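D-xylonate dehydratase (Caulobacter crescentus, PDB 5OYN) catalyses the dehydration of D-xylonate to 2-dehydro-3-deoxy-D-arabinonate, and of D-gluconate with similar efficiency, using a [2Fe-2S] cluster and magnesium. Local coordinates at residues L114-L119 / A148-I153; L346-L351 / F379-P384. One frame throughout, in Å; residues are numbered along the deposited sequence.

Interaction 1: L114-L119 / A148-I153; sequences LSYLGL and ATTVNI
Y116 and T150 meet through their hydroxyl groups, and this pair is the one link between the segments with heavy atoms within 4.5 Å. Y116 OH lies 2.5 Å from T150 OG1, a hydrogen bond in which either oxygen could be the donor. T150 OG1 comes in at the edge of the tyrosine ring and in its plane, 3.4 Å from Y116 CE1, so the threonine oxygen meets the phenol at its edge, not over a face. The two side chains cross at about a right angle. T150 CG2 also comes to 3.4 Å from Y116 OH, so the phenol oxygen has both branches of the threonine near it.

The torsions account for this reach. Y116 CB does not itself head for the neighbouring helix, but with CG anti to the backbone N (chi1 161°) the long ring carries OH across the gap. T150 already points CB at its partner; its OG1 sits beside the backbone N (chi1 -66°), where it also makes a weak hydrogen bond to M146 O one turn earlier. The ring of Y116 meets that of H299, and P564 of the second subunit packs against the Y116 side chain, so this buried polar pair lies close to a subunit interface.

The helix ends at V151, one residue beyond T150, and N152 with its positive phi is the first to leave helical geometry. The arrangement joins two helices that connect strands of the parallel sheet 90-95, 56-61, 130-135, 155-159: helix 141-151 makes the beta-alpha-beta crossover from strand 130-135 to strand 155-159, and helix 109-125 leads into the first of those strands.

Interaction 2: L346-L351 / F379-P384; sequences LQQGRL and FPYHEP
Q348 lays its CG over one face of the Y381 ring, making a CH-pi contact. CG stands 3.5 Å from the ring centroid and only 15° off the ring normal, which places it over the middle of the face. The nearest ring atom, Y381 CG, is likewise 3.5 Å from Q348 CG. The terminal amide continues at a shallow tilt, its plane 21° from that of the ring. This pose follows from a bent chain: CG lies beside the backbone N and the side chain turns again at chi2.

The same amide also meets H382, in a very different way, with the amide and imidazole planes nearly perpendicular. Q348 OE1 comes to 2.8 Å from H382 NE2, but the angle is poor and the pair is not a hydrogen bond. At the other end of the tyrosine, the R350 side chain crosses it at about a right angle. R350 NH1 is 3.4 Å from Y381 OH. The guanidinium and ring planes are 55° apart. The charge of R350 has its partner elsewhere, in a salt bridge from NH2 to D314.

Y381 thus faces both residues, and with an alanine here Q348 CG would probably lose the ring face it lies on, leaving a gap beside R350. The Y381 side chain also touches L345 and P316, and Y381 N is hydrogen-bonded to E344 OE2, so side chain and backbone alike tie the 379-384 loop to helix 337-347. The contact is a surface junction between a loop and the residues just after helix 337-347, among them G349 with positive phi, with one face of the Y381 ring against Q348.

Interactions 1 and 2 follow one another along the chain and do not touch: their centres are 35 Å apart and their nearest atoms about 19 Å. Interaction 1 is buried, centred about 17 Å from the centre of the chain, whereas interaction 2 lies at the surface, about 24 Å from it. Neither reaches the annotated sites, but interaction 1 is connected to them through sequence: the cluster ligand C137 and the magnesium ligand D138 lie between strand 130-135 and helix 141-151, whose far end carries T150. Interaction 2 instead brings together the N-terminal and C-terminal family regions, which supply E101 and E472 respectively to the magnesium site.

Interaction 1: L114-L119 / A148-I153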
ATOM      1  N   LEU A 114     -17.117  17.677  15.749  1.00 61.06           N
ATOM      2  CA  LEU A 114     -17.337  16.231  15.782  1.00 54.89           C
ATOM      3  C   LEU A 114     -16.024  15.467  15.664  1.00 54.15           C
ATOM      4  O   LEU A 114     -15.805  14.477  16.367  1.00 59.89           O
ATOM      5  CB  LEU A 114     -18.303  15.824  14.670  1.00 50.89           C
ATOM      6  CG  LEU A 114     -18.581  14.328  14.493  1.00 58.57           C
ATOM      7  CD1 LEU A 114     -19.039  13.671  15.777  1.00 56.71           C
ATOM      8  CD2 LEU A 114     -19.601  14.102  13.385  1.00 61.25           C
ATOM      9  N   SER A 115     -15.138  15.902  14.774  1.00 54.51           N
ATOM     10  CA  SER A 115     -13.824  15.282  14.695  1.00 51.62           C
ATOM     11  C   SER A 115     -13.045  15.514  15.985  1.00 54.90           C
ATOM     12  O   SER A 115     -12.363  14.610  16.482  1.00 58.99           O
ATOM     13  CB  SER A 115     -13.081  15.832  13.475  1.00 54.30           C
ATOM     14  OG  SER A 115     -11.784  15.287  13.334  1.00 53.73           O
ATOM     15  N   TYR A 116     -13.159  16.717  16.553  1.00 57.17           N
ATOM     16  CA  TYR A 116     -12.517  17.034  17.826  1.00 57.07           C
ATOM     17  C   TYR A 116     -12.879  16.012  18.900  1.00 59.76           C
ATOM     18  O   TYR A 116     -12.000  15.445  19.559  1.00 60.78           O
ATOM     19  CB  TYR A 116     -12.926  18.446  18.266  1.00 57.46           C
ATOM     20  CG  TYR A 116     -12.700  18.719  19.741  1.00 59.77           C
ATOM     21  CD1 TYR A 116     -11.432  19.039  20.221  1.00 60.77           C
ATOM     22  CD2 TYR A 116     -13.750  18.651  20.658  1.00 60.52           C
ATOM     23  CE1 TYR A 116     -11.214  19.277  21.571  1.00 60.12           C
ATOM     24  CE2 TYR A 116     -13.539  18.883  22.015  1.00 58.72           C
ATOM     25  CZ  TYR A 116     -12.271  19.196  22.461  1.00 60.45           C
ATOM     26  OH  TYR A 116     -12.048  19.434  23.798  1.00 59.02           O
ATOM     27  N   LEU A 117     -14.180  15.769  19.091  1.00 60.74           N
ATOM     28  CA  LEU A 117     -14.639  14.839  20.118  1.00 53.15           C
ATOM     29  C   LEU A 117     -13.966  13.494  19.971  1.00 56.32           C
ATOM     30  O   LEU A 117     -13.412  12.953  20.933  1.00 64.27           O
ATOM     31  CB  LEU A 117     -16.157  14.666  20.038  1.00 56.05           C
ATOM     32  CG  LEU A 117     -16.982  15.906  20.382  1.00 57.87           C
ATOM     33  CD1 LEU A 117     -18.428  15.790  19.900  1.00 51.54           C
ATOM     34  CD2 LEU A 117     -16.905  16.163  21.880  1.00 57.07           C
ATOM     35  N   GLY A 118     -14.005  12.943  18.757  1.00 58.74           N
ATOM     36  CA  GLY A 118     -13.473  11.614  18.528  1.00 55.16           C
ATOM     37  C   GLY A 118     -11.974  11.538  18.687  1.00 58.09           C
ATOM     38  O   GLY A 118     -11.445  10.506  19.110  1.00 57.93           O
ATOM     39  N   LEU A 119     -11.258  12.617  18.370  1.00 56.33           N
ATOM     40  CA  LEU A 119      -9.814  12.542  18.539  1.00 55.07           C
ATOM     41  C   LEU A 119      -9.431  12.491  20.019  1.00 60.68           C
ATOM     42  O   LEU A 119      -8.552  11.702  20.400  1.00 56.95           O
ATOM     43  CB  LEU A 119      -9.127  13.699  17.822  1.00 50.75           C
ATOM     44  CG  LEU A 119      -7.601  13.579  17.712  1.00 50.81           C
ATOM     45  CD1 LEU A 119      -7.137  12.180  17.339  1.00 51.52           C
ATOM     46  CD2 LEU A 119      -7.074  14.571  16.706  1.00 55.67           C
ATOM     47  N   ALA A 148      -5.714  17.751  20.538  1.00 55.97           N
ATOM     48  CA  ALA A 148      -4.457  17.442  21.205  1.00 54.29           C
ATOM     49  C   ALA A 148      -4.276  18.265  22.478  1.00 59.00           C
ATOM     50  O   ALA A 148      -3.683  17.772  23.442  1.00 60.37           O
ATOM     51  CB  ALA A 148      -3.276  17.656  20.256  1.00 49.12           C
ATOM     52  N   THR A 149      -4.775  19.513  22.517  1.00 56.12           N
ATOM     53  CA  THR A 149      -4.516  20.303  23.716  1.00 60.74           C
ATOM     54  C   THR A 149      -5.442  19.901  24.859  1.00 61.98           C
ATOM     55  O   THR A 149      -4.995  19.816  26.008  1.00 64.97           O
ATOM     56  CB  THR A 149      -4.623  21.809  23.446  1.00 62.68           C
ATOM     57  OG1 THR A 149      -5.993  22.206  23.445  1.00 70.96           O
ATOM     58  CG2 THR A 149      -4.007  22.179  22.135  1.00 58.30           C
ATOM     59  N   THR A 150      -6.723  19.644  24.568  1.00 54.61           N
ATOM     60  CA  THR A 150      -7.631  19.137  25.594  1.00 52.54           C
ATOM     61  C   THR A 150      -7.019  17.953  26.321  1.00 59.73           C
ATOM     62  O   THR A 150      -7.054  17.872  27.553  1.00 64.37           O
ATOM     63  CB  THR A 150      -8.971  18.733  24.980  1.00 54.09           C
ATOM     64  OG1 THR A 150      -9.652  19.891  24.479  1.00 64.15           O
ATOM     65  CG2 THR A 150      -9.846  18.062  26.016  1.00 54.40           C
ATOM     66  N   VAL A 151      -6.437  17.023  25.570  1.00 65.24           N
ATOM     67  CA  VAL A 151      -5.797  15.882  26.206  1.00 62.75           C
ATOM     68  C   VAL A 151      -4.416  16.265  26.709  1.00 67.05           C
ATOM     69  O   VAL A 151      -4.000  15.848  27.798  1.00 73.04           O
ATOM     70  CB  VAL A 151      -5.761  14.697  25.232  1.00 59.84           C
ATOM     71  CG1 VAL A 151      -4.883  13.569  25.774  1.00 59.91           C
ATOM     72  CG2 VAL A 151      -7.179  14.216  24.981  1.00 60.42           C
ATOM     73  N   ASN A 152      -3.700  17.083  25.943  1.00 60.79           N
ATOM     74  CA  ASN A 152      -2.405  17.629  26.349  1.00 65.95           C
ATOM     75  C   ASN A 152      -1.374  16.520  26.544  1.00 63.52           C
ATOM     76  O   ASN A 152      -0.850  16.305  27.636  1.00 66.36           O
ATOM     77  CB  ASN A 152      -2.530  18.491  27.614  1.00 64.69           C
ATOM     78  CG  ASN A 152      -1.356  19.439  27.790  1.00 69.18           C
ATOM     79  OD1 ASN A 152      -0.851  20.006  26.821  1.00 69.30           O
ATOM     80  ND2 ASN A 152      -0.924  19.625  29.031  1.00 69.89           N
ATOM     81  N   ILE A 153      -1.100  15.809  25.454  1.00 63.91           N
ATOM     82  CA  ILE A 153       0.101  14.978  25.356  1.00 61.24           C
ATOM     83  C   ILE A 153       0.973  15.623  24.285  1.00 57.08           C
ATOM     84  O   ILE A 153       0.441  16.356  23.439  1.00 56.92           O
ATOM     85  CB  ILE A 153      -0.234  13.516  25.020  1.00 57.65           C
ATOM     86  CG1 ILE A 153      -1.195  13.432  23.836  1.00 65.78           C
ATOM     87  CG2 ILE A 153      -0.833  12.806  26.210  1.00 55.73           C
ATOM     88  CD1 ILE A 153      -1.152  12.074  23.126  1.00 57.95           C
TER

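Interaction 2: L346-L351 / F379-P384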
ATOM      1  N   LEU A 346       9.155  39.753  12.606  1.00 58.21           N
ATOM      2  CA  LEU A 346      10.094  39.776  13.724  1.00 61.18           C
ATOM      3  C   LEU A 346      11.012  40.996  13.662  1.00 65.56           C
ATOM      4  O   LEU A 346      11.325  41.600  14.696  1.00 65.24           O
ATOM      5  CB  LEU A 346      10.910  38.483  13.728  1.00 57.36           C
ATOM      6  CG  LEU A 346      11.997  38.356  14.781  1.00 55.43           C
ATOM      7  CD1 LEU A 346      11.381  37.813  16.049  1.00 56.00           C
ATOM      8  CD2 LEU A 346      13.123  37.457  14.293  1.00 54.43           C
ATOM      9  N   GLN A 347      11.425  41.388  12.452  1.00 62.88           N
ATOM     10  CA  GLN A 347      12.318  42.531  12.297  1.00 60.55           C
ATOM     11  C   GLN A 347      11.655  43.851  12.702  1.00 68.03           C
ATOM     12  O   GLN A 347      12.362  44.807  13.045  1.00 67.98           O
ATOM     13  CB  GLN A 347      12.811  42.621  10.852  1.00 55.86           C
ATOM     14  CG  GLN A 347      13.667  41.456  10.375  1.00 65.39           C
ATOM     15  CD  GLN A 347      14.802  41.111  11.320  1.00 68.98           C
ATOM     16  OE1 GLN A 347      14.611  40.386  12.299  1.00 69.27           O
ATOM     17  NE2 GLN A 347      16.003  41.616  11.020  1.00 66.85           N
ATOM     18  N   GLN A 348      10.323  43.944  12.645  1.00 62.44           N
ATOM     19  CA  GLN A 348       9.616  45.155  13.056  1.00 65.08           C
ATOM     20  C   GLN A 348       9.017  45.036  14.451  1.00 67.64           C
ATOM     21  O   GLN A 348       8.092  45.784  14.782  1.00 70.33           O
ATOM     22  CB  GLN A 348       8.502  45.515  12.074  1.00 59.50           C
ATOM     23  CG  GLN A 348       8.881  45.409  10.641  1.00 61.66           C
ATOM     24  CD  GLN A 348       9.899  46.428  10.265  1.00 68.48           C
ATOM     25  OE1 GLN A 348       9.689  47.626  10.464  1.00 78.42           O
ATOM     26  NE2 GLN A 348      11.022  45.973   9.723  1.00 66.54           N
ATOM     27  N   GLY A 349       9.496  44.093  15.256  1.00 64.43           N
ATOM     28  CA  GLY A 349       9.030  43.975  16.623  1.00 59.03           C
ATOM     29  C   GLY A 349       7.574  43.600  16.794  1.00 68.61           C
ATOM     30  O   GLY A 349       7.047  43.720  17.908  1.00 74.71           O
ATOM     31  N   ARG A 350       6.903  43.135  15.733  1.00 69.20           N
ATOM     32  CA  ARG A 350       5.530  42.652  15.842  1.00 67.13           C
ATOM     33  C   ARG A 350       5.425  41.173  16.238  1.00 65.36           C
ATOM     34  O   ARG A 350       4.319  40.626  16.235  1.00 60.40           O
ATOM     35  CB  ARG A 350       4.783  42.878  14.535  1.00 61.88           C
ATOM     36  CG  ARG A 350       5.098  44.192  13.877  1.00 69.84           C
ATOM     37  CD  ARG A 350       4.392  45.341  14.570  1.00 75.68           C
ATOM     38  NE  ARG A 350       3.000  45.056  14.926  1.00 71.31           N
ATOM     39  CZ  ARG A 350       1.955  45.708  14.409  1.00 73.98           C
ATOM     40  NH1 ARG A 350       2.148  46.661  13.496  1.00 63.60           N
ATOM     41  NH2 ARG A 350       0.716  45.401  14.796  1.00 68.56           N
ATOM     42  N   LEU A 351       6.530  40.520  16.596  1.00 60.39           N
ATOM     43  CA  LEU A 351       6.508  39.125  17.022  1.00 65.75           C
ATOM     44  C   LEU A 351       7.121  38.984  18.406  1.00 67.70           C
ATOM     45  O   LEU A 351       8.151  39.599  18.699  1.00 70.90           O
ATOM     46  CB  LEU A 351       7.298  38.221  16.060  1.00 62.88           C
ATOM     47  CG  LEU A 351       6.634  37.623  14.830  1.00 59.74           C
ATOM     48  CD1 LEU A 351       7.436  36.414  14.372  1.00 55.27           C
ATOM     49  CD2 LEU A 351       5.183  37.269  15.109  1.00 56.27           C
ATOM     50  N   PHE A 379       6.851  40.712  -0.121  1.00 59.13           N
ATOM     51  CA  PHE A 379       7.296  42.097  -0.158  1.00 60.84           C
ATOM     52  C   PHE A 379       7.953  42.511   1.153  1.00 57.12           C
ATOM     53  O   PHE A 379       7.681  41.929   2.216  1.00 51.22           O
ATOM     54  CB  PHE A 379       6.121  43.015  -0.465  1.00 58.09           C
ATOM     55  CG  PHE A 379       5.781  43.081  -1.919  1.00 60.54           C
ATOM     56  CD1 PHE A 379       5.924  41.960  -2.733  1.00 60.73           C
ATOM     57  CD2 PHE A 379       5.319  44.254  -2.479  1.00 57.89           C
ATOM     58  CE1 PHE A 379       5.606  42.016  -4.082  1.00 54.88           C
ATOM     59  CE2 PHE A 379       5.003  44.322  -3.819  1.00 57.75           C
ATOM     60  CZ  PHE A 379       5.149  43.200  -4.624  1.00 61.46           C
ATOM     61  N   PRO A 380       8.844  43.507   1.099  1.00 61.39           N
ATOM     62  CA  PRO A 380       9.420  44.043   2.340  1.00 60.42           C
ATOM     63  C   PRO A 380       8.366  44.805   3.123  1.00 58.90           C
ATOM     64  O   PRO A 380       7.477  45.438   2.549  1.00 61.26           O
ATOM     65  CB  PRO A 380      10.551  44.958   1.852  1.00 51.60           C
ATOM     66  CG  PRO A 380      10.160  45.339   0.472  1.00 52.28           C
ATOM     67  CD  PRO A 380       9.348  44.207  -0.095  1.00 56.70           C
ATOM     68  N   TYR A 381       8.451  44.691   4.447  1.00 59.37           N
ATOM     69  CA  TYR A 381       7.470  45.305   5.336  1.00 63.87           C
ATOM     70  C   TYR A 381       7.246  46.781   5.016  1.00 66.97           C
ATOM     71  O   TYR A 381       6.104  47.253   4.997  1.00 66.78           O
ATOM     72  CB  TYR A 381       7.929  45.143   6.785  1.00 66.35           C
ATOM     73  CG  TYR A 381       6.866  45.431   7.819  1.00 69.14           C
ATOM     74  CD1 TYR A 381       6.507  46.738   8.137  1.00 66.15           C
ATOM     75  CD2 TYR A 381       6.234  44.397   8.494  1.00 62.71           C
ATOM     76  CE1 TYR A 381       5.537  47.002   9.089  1.00 62.34           C
ATOM     77  CE2 TYR A 381       5.268  44.654   9.446  1.00 66.11           C
ATOM     78  CZ  TYR A 381       4.924  45.957   9.740  1.00 63.67           C
ATOM     79  OH  TYR A 381       3.962  46.207  10.691  1.00 71.46           O
ATOM     80  N   HIS A 382       8.321  47.527   4.753  1.00 67.88           N
ATOM     81  CA  HIS A 382       8.170  48.971   4.615  1.00 68.56           C
ATOM     82  C   HIS A 382       7.731  49.402   3.229  1.00 70.37           C
ATOM     83  O   HIS A 382       7.094  50.452   3.105  1.00 80.51           O
ATOM     84  CB  HIS A 382       9.461  49.673   5.018  1.00 62.42           C
ATOM     85  CG  HIS A 382       9.645  49.718   6.501  1.00 69.80           C
ATOM     86  ND1 HIS A 382       8.619  50.061   7.358  1.00 73.04           N
ATOM     87  CD2 HIS A 382      10.704  49.402   7.287  1.00 73.62           C
ATOM     88  CE1 HIS A 382       9.044  49.981   8.605  1.00 74.44           C
ATOM     89  NE2 HIS A 382      10.306  49.585   8.591  1.00 77.07           N
ATOM     90  N   GLU A 383       8.024  48.621   2.190  1.00 71.71           N
ATOM     91  CA  GLU A 383       7.476  48.842   0.851  1.00 71.72           C
ATOM     92  C   GLU A 383       6.580  47.654   0.503  1.00 72.10           C
ATOM     93  O   GLU A 383       6.938  46.808  -0.331  1.00 70.68           O
ATOM     94  CB  GLU A 383       8.577  49.034  -0.194  1.00 68.32           C
ATOM     95  CG  GLU A 383       9.673  50.077   0.122  1.00 79.22           C
ATOM     96  CD  GLU A 383       9.136  51.402   0.701  1.00 93.99           C
ATOM     97  OE1 GLU A 383       9.317  51.641   1.921  1.00 96.58           O
ATOM     98  OE2 GLU A 383       8.517  52.194  -0.056  1.00 89.29           O
ATOM     99  N   PRO A 384       5.402  47.555   1.137  1.00 70.53           N
ATOM    100  CA  PRO A 384       4.578  46.358   0.969  1.00 61.30           C
ATOM    101  C   PRO A 384       3.604  46.468  -0.190  1.00 63.89           C
ATOM    102  O   PRO A 384       3.739  47.331  -1.061  1.00 63.95           O
ATOM    103  CB  PRO A 384       3.840  46.277   2.304  1.00 65.04           C
ATOM    104  CG  PRO A 384       3.606  47.705   2.637  1.00 62.50           C
ATOM    105  CD  PRO A 384       4.781  48.492   2.089  1.00 62.24           C
TER